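Local coordinates for extracellular solute-binding protein family 1 (Kribbella flavida, PDB 5IXP) that probably binds an extracellular solute and delivers it to an ABC transporter for uptake, at residues A[108-116]-A[309-317]; A[261-269]-A[340-348]. All blocks are in the same frame, centred on the assembly; numbering follows the deposited sequence.

Contact 1 of 2, residues A[108-116]-A[309-317]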
loop_
_atom_site.group_PDB
_atom_site.type_symbol
_atom_site.label_atom_id
_atom_site.label_comp_id
_atom_site.label_asym_id
_atom_site.label_seq_id
_atom_site.Cartn_x
_atom_site.Cartn_y
_atom_site.Cartn_z
ATOM N N GLY A 108 -16.658 1.156 -1.962
ATOM C CA GLY A 108 -15.763 2.270 -1.690
ATOM C C GLY A 108 -15.366 3.030 -2.939
ATOM O O GLY A 108 -15.242 2.466 -4.031
ATOM N N TYR A 109 -15.158 4.333 -2.753
ATOM C CA TYR A 109 -14.560 5.210 -3.751
ATOM C C TYR A 109 -13.103 5.471 -3.379
ATOM O O TYR A 109 -12.820 5.938 -2.270
ATOM C CB TYR A 109 -15.317 6.533 -3.826
ATOM C CG TYR A 109 -16.650 6.476 -4.537
ATOM C CD1 TYR A 109 -16.875 5.567 -5.569
ATOM C CD2 TYR A 109 -17.668 7.367 -4.208
ATOM C CE1 TYR A 109 -18.084 5.536 -6.256
ATOM C CE2 TYR A 109 -18.890 7.342 -4.881
ATOM C CZ TYR A 109 -19.092 6.423 -5.898
ATOM O OH TYR A 109 -20.304 6.403 -6.569
ATOM N N GLY A 110 -12.193 5.213 -4.315
ATOM C CA GLY A 110 -10.774 5.233 -3.989
ATOM C C GLY A 110 -10.210 6.637 -3.803
ATOM O O GLY A 110 -10.482 7.557 -4.584
ATOM N N THR A 111 -9.399 6.793 -2.746
ATOM C CA THR A 111 -8.680 8.038 -2.521
ATOM C C THR A 111 -7.273 7.895 -3.091
ATOM O O THR A 111 -7.126 7.808 -4.314
ATOM C CB THR A 111 -8.674 8.421 -1.032
ATOM O OG1 THR A 111 -7.918 7.468 -0.271
ATOM C CG2 THR A 111 -10.112 8.458 -0.495
ATOM N N ASP A 112 -6.233 7.859 -2.252
ATOM C CA ASP A 112 -4.877 7.819 -2.786
ATOM C C ASP A 112 -4.389 6.372 -2.961
ATOM O O ASP A 112 -5.095 5.404 -2.652
ATOM C CB ASP A 112 -3.931 8.631 -1.898
ATOM C CG ASP A 112 -3.808 8.068 -0.481
ATOM O OD1 ASP A 112 -4.682 7.284 -0.056
ATOM O OD2 ASP A 112 -2.831 8.425 0.217
ATOM N N ILE A 113 -3.167 6.223 -3.491
ATOM C CA ILE A 113 -2.524 4.921 -3.665
ATOM C C ILE A 113 -1.048 5.036 -3.298
ATOM O O ILE A 113 -0.505 6.130 -3.136
ATOM C CB ILE A 113 -2.659 4.371 -5.106
ATOM C CG1 ILE A 113 -2.362 5.464 -6.147
ATOM C CG2 ILE A 113 -4.039 3.742 -5.315
ATOM C CD1 ILE A 113 -2.159 4.902 -7.581
ATOM N N GLY A 114 -0.391 3.879 -3.197
ATOM C CA GLY A 114 1.034 3.828 -2.965
ATOM C C GLY A 114 1.748 3.027 -4.035
ATOM O O GLY A 114 2.310 1.956 -3.765
ATOM N N PRO A 115 1.737 3.513 -5.278
ATOM C CA PRO A 115 2.429 2.775 -6.346
ATOM C C PRO A 115 3.918 2.702 -6.051
ATOM O O PRO A 115 4.523 3.667 -5.581
ATOM C CB PRO A 115 2.134 3.604 -7.598
ATOM C CG PRO A 115 2.007 5.003 -7.075
ATOM C CD PRO A 115 1.285 4.843 -5.734
ATOM N N GLU A 116 4.507 1.535 -6.301
ATOM C CA GLU A 116 5.831 1.230 -5.784
ATOM C C GLU A 116 6.902 1.258 -6.861
ATOM O O GLU A 116 6.703 0.757 -7.973
ATOM C CB GLU A 116 5.843 -0.135 -5.112
ATOM C CG GLU A 116 4.987 -0.167 -3.846
ATOM C CD GLU A 116 4.991 -1.520 -3.212
ATOM O OE1 GLU A 116 4.312 -2.425 -3.735
ATOM O OE2 GLU A 116 5.683 -1.679 -2.195
ATOM N N SER A 309 -0.394 13.136 -1.258
ATOM C CA SER A 309 -0.982 11.833 -1.539
ATOM C C SER A 309 -1.111 11.598 -3.039
ATOM O O SER A 309 -1.566 12.470 -3.784
ATOM C CB SER A 309 -2.352 11.740 -0.887
ATOM O OG SER A 309 -2.259 12.047 0.488
ATOM N N PHE A 310 -0.739 10.394 -3.482
ATOM C CA PHE A 310 -0.683 10.172 -4.929
ATOM C C PHE A 310 -2.062 9.779 -5.464
ATOM O O PHE A 310 -2.690 8.856 -4.925
ATOM C CB PHE A 310 0.345 9.101 -5.288
ATOM C CG PHE A 310 0.703 9.109 -6.734
ATOM C CD1 PHE A 310 1.613 10.033 -7.222
ATOM C CD2 PHE A 310 0.076 8.249 -7.624
ATOM C CE1 PHE A 310 1.934 10.076 -8.583
ATOM C CE2 PHE A 310 0.394 8.278 -8.987
ATOM C CZ PHE A 310 1.319 9.200 -9.463
ATOM N N PRO A 311 -2.564 10.451 -6.504
ATOM C CA PRO A 311 -3.940 10.195 -6.963
ATOM C C PRO A 311 -4.121 8.792 -7.522
ATOM O O PRO A 311 -3.198 8.192 -8.072
ATOM C CB PRO A 311 -4.150 11.239 -8.068
ATOM C CG PRO A 311 -3.196 12.339 -7.736
ATOM C CD PRO A 311 -1.972 11.619 -7.177
ATOM N N SER A 312 -5.340 8.275 -7.381
ATOM C CA SER A 312 -5.715 7.024 -8.026
ATOM C C SER A 312 -6.604 7.244 -9.243
ATOM O O SER A 312 -7.064 6.269 -9.843
ATOM C CB SER A 312 -6.407 6.089 -7.027
ATOM O OG SER A 312 -7.648 6.612 -6.564
ATOM N N THR A 313 -6.847 8.497 -9.619
ATOM C CA THR A 313 -7.729 8.836 -10.729
ATOM C C THR A 313 -6.887 9.139 -11.964
ATOM O O THR A 313 -6.006 10.009 -11.924
ATOM C CB THR A 313 -8.596 10.046 -10.371
ATOM O OG1 THR A 313 -7.757 11.095 -9.859
ATOM C CG2 THR A 313 -9.640 9.676 -9.308
ATOM N N VAL A 314 -7.167 8.437 -13.066
ATOM C CA VAL A 314 -6.234 8.484 -14.197
ATOM C C VAL A 314 -6.165 9.873 -14.825
ATOM O O VAL A 314 -5.125 10.252 -15.385
ATOM C CB VAL A 314 -6.593 7.417 -15.246
ATOM C CG1 VAL A 314 -6.423 6.017 -14.664
ATOM C CG2 VAL A 314 -8.013 7.627 -15.771
ATOM N N ASP A 315 -7.250 10.651 -14.762
ATOM C CA ASP A 315 -7.210 11.985 -15.356
ATOM C C ASP A 315 -6.186 12.877 -14.670
ATOM O O ASP A 315 -5.635 13.780 -15.306
ATOM C CB ASP A 315 -8.582 12.660 -15.291
ATOM C CG ASP A 315 -9.572 12.082 -16.276
ATOM O OD1 ASP A 315 -9.172 11.240 -17.095
ATOM O OD2 ASP A 315 -10.764 12.474 -16.223
ATOM N N ALA A 316 -5.944 12.669 -13.373
ATOM C CA ALA A 316 -4.967 13.487 -12.671
ATOM C C ALA A 316 -3.569 13.311 -13.247
ATOM O O ALA A 316 -2.731 14.210 -13.106
ATOM C CB ALA A 316 -4.966 13.156 -11.170
ATOM N N TYR A 317 -3.301 12.180 -13.902
ATOM C CA TYR A 317 -1.977 11.939 -14.469
ATOM C C TYR A 317 -1.732 12.761 -15.722
ATOM O O TYR A 317 -0.600 12.786 -16.212
ATOM C CB TYR A 317 -1.783 10.454 -14.790
ATOM C CG TYR A 317 -2.024 9.514 -13.622
ATOM C CD1 TYR A 317 -1.981 9.968 -12.304
ATOM C CD2 TYR A 317 -2.293 8.168 -13.843
ATOM C CE1 TYR A 317 -2.202 9.105 -11.242
ATOM C CE2 TYR A 317 -2.515 7.301 -12.795
ATOM C CZ TYR A 317 -2.472 7.773 -11.492
ATOM O OH TYR A 317 -2.693 6.900 -10.445
HETATM O O HOH W 1 -0.147 8.414 -1.490
#
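Ile113 and Phe310 meet through their backbones, where the short, weakly bonded strand 310-311 lies antiparallel beside strand 108-121. The CA atoms of Asp112 and Pro311 come within 4.9 Å of each other. The sound link is Ile113 N, which donates to Phe310 O at 3.0 Å, with an N-H...O angle of 147°. Strand 108-121 is a long member of the mixed sheet of this periplasmic-binding-protein fold, and 310-311 follows helix 297-307. A water ties the two backbones a second time: it accepts from Phe310 N and donates to Ile113 O and to Asp112 OD2.

The side chains pack mainly around Ile113. Its CG1 lies between the backbone N and the carbonyl carbon (chi1 45°), which brings that branch to the edge of the Phe310 ring, 4.0 Å from CD2. The other branch, CG2, rests on Ser312 CB. Pro115 CG touches the same ring atom, Phe310 CD2, at 3.8 Å. Phe339 and Ala343 of helix 335-344 continue the apolar packing. Asp112 OD2 touches Ser309 CB.

Ser312 turns its hydroxyl back to the strand and donates to Thr111 O at 2.6 Å, tilted 25° from the carbonyl plane. Gln300 of helix 297-307 accepts from Ser312 N. Tyr317 OH donates to Pro311 O at 2.7 Å, and the CD1 methyl of Ile113 comes to 3.5 Å from that same Tyr317 OH.

Contact 2 of 2, residues A[261-269]-A[340-348]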
loop_
_atom_site.group_PDB
_atom_site.type_symbol
_atom_site.label_atom_id
_atom_site.label_comp_id
_atom_site.label_asym_id
_atom_site.label_seq_id
_atom_site.Cartn_x
_atom_site.Cartn_y
_atom_site.Cartn_z
ATOM N N ASP A 261 12.657 3.697 -12.017
ATOM C CA ASP A 261 11.310 3.537 -12.560
ATOM C C ASP A 261 11.103 2.078 -12.961
ATOM O O ASP A 261 11.103 1.711 -14.138
ATOM C CB ASP A 261 11.120 4.475 -13.747
ATOM C CG ASP A 261 9.691 4.479 -14.285
ATOM O OD1 ASP A 261 8.820 3.749 -13.763
ATOM O OD2 ASP A 261 9.443 5.218 -15.253
ATOM N N VAL A 262 10.921 1.234 -11.943
ATOM C CA VAL A 262 10.858 -0.210 -12.140
ATOM C C VAL A 262 10.237 -0.809 -10.895
ATOM O O VAL A 262 10.319 -0.231 -9.805
ATOM C CB VAL A 262 12.265 -0.811 -12.410
ATOM C CG1 VAL A 262 13.121 -0.742 -11.147
ATOM C CG2 VAL A 262 12.172 -2.260 -12.891
ATOM N N PHE A 263 9.605 -1.973 -11.056
ATOM C CA PHE A 263 9.245 -2.756 -9.894
ATOM C C PHE A 263 9.353 -4.213 -10.328
ATOM O O PHE A 263 8.774 -4.582 -11.363
ATOM C CB PHE A 263 7.844 -2.462 -9.347
ATOM C CG PHE A 263 7.643 -2.969 -7.952
ATOM C CD1 PHE A 263 8.268 -2.335 -6.882
ATOM C CD2 PHE A 263 6.857 -4.081 -7.704
ATOM C CE1 PHE A 263 8.105 -2.794 -5.588
ATOM C CE2 PHE A 263 6.688 -4.552 -6.399
ATOM C CZ PHE A 263 7.315 -3.904 -5.345
ATOM N N PRO A 264 10.085 -5.044 -9.593
ATOM C CA PRO A 264 10.241 -6.442 -10.006
ATOM C C PRO A 264 8.883 -7.115 -10.127
ATOM O O PRO A 264 8.031 -6.992 -9.244
ATOM C CB PRO A 264 11.088 -7.055 -8.882
ATOM C CG PRO A 264 11.778 -5.885 -8.235
ATOM C CD PRO A 264 10.771 -4.760 -8.323
ATOM N N GLY A 265 8.678 -7.816 -11.246
ATOM C CA GLY A 265 7.413 -8.459 -11.520
ATOM C C GLY A 265 6.408 -7.593 -12.240
ATOM O O GLY A 265 5.334 -8.086 -12.595
ATOM N N GLY A 266 6.719 -6.322 -12.472
ATOM C CA GLY A 266 5.830 -5.456 -13.219
ATOM C C GLY A 266 5.418 -4.217 -12.451
ATOM O O GLY A 266 5.830 -3.104 -12.794
ATOM N N GLY A 267 4.605 -4.396 -11.413
ATOM C CA GLY A 267 4.160 -3.273 -10.613
ATOM C C GLY A 267 3.717 -3.740 -9.247
ATOM O O GLY A 267 3.467 -4.929 -9.027
ATOM N N GLY A 268 3.629 -2.790 -8.329
ATOM C CA GLY A 268 3.182 -3.087 -6.979
ATOM C C GLY A 268 2.521 -1.880 -6.352
ATOM O O GLY A 268 2.834 -0.732 -6.686
ATOM N N ASN A 269 1.600 -2.140 -5.436
ATOM C CA ASN A 269 0.980 -1.073 -4.664
ATOM C C ASN A 269 1.059 -1.396 -3.185
ATOM O O ASN A 269 0.833 -2.542 -2.779
ATOM C CB ASN A 269 -0.474 -0.854 -5.029
ATOM C CG ASN A 269 -1.115 0.218 -4.165
ATOM O OD1 ASN A 269 -0.831 1.412 -4.323
ATOM N ND2 ASN A 269 -1.942 -0.205 -3.211
ATOM N N VAL A 340 3.572 7.895 -11.848
ATOM C CA VAL A 340 2.523 7.650 -12.840
ATOM C C VAL A 340 2.772 6.317 -13.534
ATOM O O VAL A 340 1.879 5.464 -13.627
ATOM C CB VAL A 340 2.440 8.808 -13.850
ATOM C CG1 VAL A 340 1.627 8.389 -15.068
ATOM C CG2 VAL A 340 1.819 10.030 -13.193
ATOM N N ASN A 341 3.994 6.121 -14.039
ATOM C CA ASN A 341 4.337 4.845 -14.664
ATOM C C ASN A 341 4.138 3.682 -13.701
ATOM O O ASN A 341 3.603 2.635 -14.084
ATOM C CB ASN A 341 5.782 4.865 -15.163
ATOM C CG ASN A 341 5.980 5.791 -16.336
ATOM O OD1 ASN A 341 5.026 6.155 -17.025
ATOM N ND2 ASN A 341 7.234 6.163 -16.589
ATOM N N ARG A 342 4.562 3.848 -12.444
ATOM C CA ARG A 342 4.438 2.750 -11.485
ATOM C C ARG A 342 2.976 2.428 -11.203
ATOM O O ARG A 342 2.611 1.258 -11.061
ATOM C CB ARG A 342 5.180 3.077 -10.184
ATOM C CG ARG A 342 6.692 3.300 -10.346
ATOM C CD ARG A 342 7.447 2.030 -10.746
ATOM N NE ARG A 342 7.530 1.813 -12.191
ATOM C CZ ARG A 342 7.086 0.720 -12.815
ATOM N NH1 ARG A 342 7.224 0.604 -14.128
ATOM N NH2 ARG A 342 6.511 -0.267 -12.133
ATOM N N ALA A 343 2.119 3.448 -11.139
ATOM C CA ALA A 343 0.699 3.191 -10.919
ATOM C C ALA A 343 0.079 2.495 -12.121
ATOM O O ALA A 343 -0.729 1.569 -11.963
ATOM C CB ALA A 343 -0.036 4.497 -10.614
ATOM N N ASN A 344 0.451 2.923 -13.331
ATOM C CA ASN A 344 -0.128 2.350 -14.542
ATOM C C ASN A 344 0.288 0.904 -14.758
ATOM O O ASN A 344 -0.349 0.202 -15.548
ATOM C CB ASN A 344 0.259 3.182 -15.768
ATOM C CG ASN A 344 -0.576 4.438 -15.901
ATOM O OD1 ASN A 344 -1.720 4.469 -15.465
ATOM N ND2 ASN A 344 -0.014 5.475 -16.516
ATOM N N ASN A 345 1.339 0.440 -14.088
ATOM C CA ASN A 345 1.825 -0.912 -14.314
ATOM C C ASN A 345 1.506 -1.857 -13.167
ATOM O O ASN A 345 1.992 -2.999 -13.159
ATOM C CB ASN A 345 3.316 -0.871 -14.620
ATOM C CG ASN A 345 3.575 -0.459 -16.060
ATOM O OD1 ASN A 345 3.416 -1.266 -16.978
ATOM N ND2 ASN A 345 3.928 0.813 -16.270
ATOM N N VAL A 346 0.682 -1.419 -12.217
ATOM C CA VAL A 346 0.174 -2.316 -11.193
ATOM C C VAL A 346 -0.872 -3.226 -11.815
ATOM O O VAL A 346 -1.733 -2.776 -12.583
ATOM C CB VAL A 346 -0.412 -1.524 -10.012
ATOM C CG1 VAL A 346 -1.123 -2.464 -9.033
ATOM C CG2 VAL A 346 0.675 -0.749 -9.305
ATOM N N ILE A 347 -0.779 -4.515 -11.515
ATOM C CA ILE A 347 -1.824 -5.476 -11.832
ATOM C C ILE A 347 -2.170 -6.210 -10.544
ATOM O O ILE A 347 -1.301 -6.846 -9.936
ATOM C CB ILE A 347 -1.391 -6.462 -12.929
ATOM C CG1 ILE A 347 -1.044 -5.701 -14.211
ATOM C CG2 ILE A 347 -2.495 -7.485 -13.187
ATOM C CD1 ILE A 347 -0.436 -6.568 -15.296
ATOM N N LEU A 348 -3.421 -6.084 -10.109
ATOM C CA LEU A 348 -3.948 -6.781 -8.944
ATOM C C LEU A 348 -5.008 -7.759 -9.421
ATOM O O LEU A 348 -6.024 -7.345 -9.988
ATOM C CB LEU A 348 -4.559 -5.812 -7.931
ATOM C CG LEU A 348 -3.662 -4.839 -7.164
ATOM C CD1 LEU A 348 -4.478 -4.146 -6.083
ATOM C CD2 LEU A 348 -2.467 -5.555 -6.557
HETATM O O HOH W 2 6.293 -1.750 -15.460
HETATM O O HOH W 3 0.649 -5.986 -7.994
HETATM O O HOH W 4 1.427 -5.851 -10.828
HETATM O O HOH W 5 4.742 -0.312 -9.595
#
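Gly266 O takes a hydrogen bond from Arg342 NH2 at 3.0 Å and a second from a water that also accepts from Arg342 NH1. The carbonyl thus holds the end of the guanidinium both directly and through water. The NH2 bond lies in the carbonyl plane and close to the guanidinium plane. Gly266 closes a type II beta turn that starts at Phe263, in the loop between strands 257-260 and 269-276. The loop packs here on the C-terminal end of helix 335-344.

Arg342 reaches the loop by bending at chi2 and chi3. Its NE donates to Asp261 OD1 at 2.8 Å, almost straight at 175°, in a salt bridge. The carboxylate is turned 63° from the guanidinium plane, and OD1 is met nearly along its C-O axis. Val262 CA covers one guanidinium face, 3.9 Å above its centre. In one of the two conformers of Asn341, ND2 donates to Asp261 OD2 at 2.7 Å, so this bond is less certain. With an alanine here in place of the arginine, Asp261 would probably lose its charged mate and Gly266 O its direct donor.

After the helix the two segments come closest, at Gly267 and Val346, whose CA atoms are 4.1 Å apart. Gly267 CA makes a CH...O contact with Asn345 O at 3.4 Å, and there is no room for a CB on Gly267 beside this oxygen. Val346 CG2 packs on Gly268 O. Another water accepts from Gly268 N and Arg342 NH2 and donates to Arg342 O.

The negative charge of Asp261 would be expected to stabilise the positive charge of Arg342, and the bonds at NE and NH2 limit rotation of the guanidinium.

Overall arrangement
The centres of contacts 1 and 2 lie 13 Å apart, and strand 108-121 joins them directly. Asn269 OD1 is 2.7 Å from Gly114 N, and Gly268 O is 2.8 Å from Glu116 N; both are probable hydrogen bonds. Along the chain the segments alternate, so 261-269 falls between the two halves of contact 1. Helix 335-344 serves both: Ala343 packs on Ile113, Phe310 and Tyr317, while the next-door Arg342 reaches the 261-269 loop. Arg342 CD also packs at 3.1 Å from Glu116 O. A formic acid molecule, probably from the crystallisation liquor, lies about 4 Å from the Phe310 side chain.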